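L-threonine dehydrogenase (Flavobacterium frigidimaris, PDB 2YY7) catalyses the NAD-dependent oxidation of L-threonine at its 3-hydroxyl, as a UDP-galactose 4-epimerase-like member of the short-chain dehydrogenase-reductase superfamily. Local coordinates at the interface of chains A and B. Residues are numbered along the deposited sequence; one frame, centred on the assembly and turned at random. Chains: chain A/B, L-threonine dehydrogenase.

The interface of chains A and B. Residues chain A 91, 138-140, 145, 148; chain B 149, 152-153, 155-156.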
loop_
_atom_site.group_PDB
_atom_site.type_symbol
_atom_site.label_atom_id
_atom_site.label_comp_id
_atom_site.label_asym_id
_atom_site.label_seq_id
_atom_site.Cartn_x
_atom_site.Cartn_y
_atom_site.Cartn_z
ATOM N N TRP A 91 -1.684 2.981 12.073
ATOM C CA TRP A 91 -0.866 2.165 11.185
ATOM C C TRP A 91 -0.387 0.921 11.935
ATOM O O TRP A 91 -0.486 -0.200 11.433
ATOM C CB TRP A 91 0.328 2.984 10.670
ATOM C CG TRP A 91 1.318 2.208 9.824
ATOM C CD1 TRP A 91 2.556 1.768 10.208
ATOM C CD2 TRP A 91 1.149 1.785 8.463
ATOM N NE1 TRP A 91 3.166 1.098 9.171
ATOM C CE2 TRP A 91 2.325 1.095 8.088
ATOM C CE3 TRP A 91 0.118 1.923 7.523
ATOM C CZ2 TRP A 91 2.499 0.540 6.813
ATOM C CZ3 TRP A 91 0.292 1.370 6.251
ATOM C CH2 TRP A 91 1.472 0.689 5.911
ATOM N N GLU A 138 -5.380 5.448 -4.808
ATOM C CA GLU A 138 -4.359 6.260 -4.153
ATOM C C GLU A 138 -4.966 6.898 -2.914
ATOM O O GLU A 138 -5.187 8.106 -2.874
ATOM C CB GLU A 138 -3.844 7.347 -5.104
ATOM C CG GLU A 138 -3.240 6.807 -6.395
ATOM C CD GLU A 138 -2.572 7.884 -7.228
ATOM O OE1 GLU A 138 -3.196 8.939 -7.465
ATOM O OE2 GLU A 138 -1.424 7.669 -7.656
ATOM N N PRO A 139 -5.256 6.082 -1.885
ATOM C CA PRO A 139 -5.846 6.582 -0.639
ATOM C C PRO A 139 -5.066 7.745 -0.037
ATOM O O PRO A 139 -3.837 7.709 0.041
ATOM C CB PRO A 139 -5.860 5.345 0.263
ATOM C CG PRO A 139 -4.740 4.505 -0.279
ATOM C CD PRO A 139 -4.932 4.652 -1.767
ATOM N N SER A 140 -5.792 8.777 0.378
ATOM C CA SER A 140 -5.183 9.959 0.968
ATOM C C SER A 140 -5.251 9.983 2.500
ATOM O O SER A 140 -4.821 10.950 3.122
ATOM C CB SER A 140 -5.845 11.215 0.399
ATOM O OG SER A 140 -7.244 11.169 0.590
ATOM N N ILE A 145 -4.614 3.844 3.496
ATOM C CA ILE A 145 -3.292 3.300 3.197
ATOM C C ILE A 145 -3.120 1.948 3.884
ATOM O O ILE A 145 -2.577 1.005 3.290
ATOM C CB ILE A 145 -2.172 4.265 3.665
ATOM C CG1 ILE A 145 -2.320 5.612 2.939
ATOM C CG2 ILE A 145 -0.793 3.653 3.385
ATOM C CD1 ILE A 145 -1.344 6.675 3.406
ATOM N N GLN A 148 -5.217 -0.639 2.049
ATOM C CA GLN A 148 -4.648 -1.010 0.763
ATOM C C GLN A 148 -3.474 -1.969 0.957
ATOM O O GLN A 148 -3.390 -3.002 0.294
ATOM C CB GLN A 148 -4.178 0.224 -0.003
ATOM C CG GLN A 148 -3.490 -0.138 -1.299
ATOM C CD GLN A 148 -3.066 1.070 -2.084
ATOM O OE1 GLN A 148 -2.311 1.911 -1.593
ATOM N NE2 GLN A 148 -3.549 1.166 -3.314
ATOM N N ALA B 149 3.203 1.366 -0.624
ATOM C CA ALA B 149 2.849 1.983 0.659
ATOM C C ALA B 149 3.755 3.190 0.909
ATOM O O ALA B 149 3.333 4.195 1.487
ATOM C CB ALA B 149 3.006 0.977 1.794
ATOM N N ARG B 152 2.415 6.127 -0.922
ATOM C CA ARG B 152 1.235 6.656 -0.245
ATOM C C ARG B 152 1.634 7.516 0.952
ATOM O O ARG B 152 1.064 8.581 1.178
ATOM C CB ARG B 152 0.328 5.512 0.226
ATOM C CG ARG B 152 -0.190 4.581 -0.882
ATOM C CD ARG B 152 -1.301 5.213 -1.721
ATOM N NE ARG B 152 -0.775 6.002 -2.830
ATOM C CZ ARG B 152 -0.997 7.298 -3.010
ATOM N NH1 ARG B 152 -1.746 7.974 -2.145
ATOM N NH2 ARG B 152 -0.469 7.919 -4.058
ATOM N N TRP B 153 2.608 7.050 1.727
ATOM C CA TRP B 153 3.050 7.811 2.887
ATOM C C TRP B 153 3.799 9.085 2.501
ATOM O O TRP B 153 3.685 10.098 3.188
ATOM C CB TRP B 153 3.903 6.935 3.809
ATOM C CG TRP B 153 3.063 6.066 4.711
ATOM C CD1 TRP B 153 2.930 4.708 4.660
ATOM C CD2 TRP B 153 2.222 6.512 5.783
ATOM N NE1 TRP B 153 2.059 4.279 5.636
ATOM C CE2 TRP B 153 1.609 5.365 6.339
ATOM C CE3 TRP B 153 1.927 7.769 6.330
ATOM C CZ2 TRP B 153 0.717 5.437 7.416
ATOM C CZ3 TRP B 153 1.038 7.843 7.405
ATOM C CH2 TRP B 153 0.444 6.681 7.934
ATOM N N GLU B 155 3.207 10.931 -0.097
ATOM C CA GLU B 155 2.143 11.852 -0.486
ATOM C C GLU B 155 1.426 12.367 0.766
ATOM O O GLU B 155 1.114 13.557 0.871
ATOM C CB GLU B 155 1.148 11.135 -1.402
ATOM C CG GLU B 155 0.177 12.051 -2.128
ATOM C CD GLU B 155 -0.799 11.271 -2.986
ATOM O OE1 GLU B 155 -1.718 10.645 -2.419
ATOM O OE2 GLU B 155 -0.633 11.269 -4.222
ATOM N N TYR B 156 1.170 11.469 1.716
ATOM C CA TYR B 156 0.501 11.857 2.957
ATOM C C TYR B 156 1.325 12.901 3.707
ATOM O O TYR B 156 0.815 13.961 4.061
ATOM C CB TYR B 156 0.296 10.645 3.874
ATOM C CG TYR B 156 -0.561 10.951 5.081
ATOM C CD1 TYR B 156 -1.954 10.873 5.008
ATOM C CD2 TYR B 156 0.013 11.351 6.289
ATOM C CE1 TYR B 156 -2.756 11.185 6.105
ATOM C CE2 TYR B 156 -0.783 11.668 7.395
ATOM C CZ TYR B 156 -2.166 11.582 7.291
ATOM O OH TYR B 156 -2.963 11.894 8.369
HETATM O O HOH W 1 -1.451 9.492 0.865
HETATM O O HOH W 2 -4.156 10.585 -3.379
HETATM O O HOH W 3 -0.309 10.225 -6.849
#
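Helices 87-106 and 142-161 of two copies of this UDP-galactose 4-epimerase-like short-chain dehydrogenase-reductase of the intermediate group, a Rossmann-fold enzyme, pack across a two-fold axis; dimers of the family commonly pair through such a four-helix bundle, so the interface is probably the biological one. B:Arg152, on helix 142-161, lays its whole side chain against chain A. Its CB lies against the CG1 and CD1 branch of A:Ile145, 3.8 Å from CD1. CG and CD then pass the side-chain amide oxygen OE1 of A:Gln148, and CD also rests against ring carbon CD of A:Pro139 at 3.7 Å. Bends at chi2 (-75°) and chi3 (87°) turn the guanidinium across the side chain of A:Glu138, whose CB sits over the centre of one face, 3.5 Å from CZ. At the edge, in the guanidinium plane, NH1 donates to the backbone O of A:Pro139 (3.0 Å), a bent bond that arrives from above the carbonyl plane. The same NH1 gives a straighter bond to OE1 of B:Glu155 at 2.7 Å, so the neighbouring carboxylate probably fixes the guanidinium's rotation. NH2 makes a longer salt bridge to A:Glu138 OE2 (3.7 Å). Replacing B:Arg152 by an alanine here would probably loosen the contact with the 138-139 loop, losing the bond to the A:Pro139 carbonyl, the salt bridge to A:Glu138 and the flat guanidinium packed against A:Glu138 CB. Water 2 links A:Glu138 O to B:Glu155 OE1, and water 3 joins the two carboxylates, probably easing their like charges. Water 1 connects A:Pro139 O with the backbone O of B:Arg152. Beside this polar half, B:Trp153 turns its indole edge onto a face of A:Trp91, planes 89° apart; NE1 points over the rim of the six-membered ring, 3.5 Å from CZ3. A:Ile145 fills the angle between B:Arg152 and B:Trp153, its CD1 above the indole face and its CG2 3.7 Å from NE1.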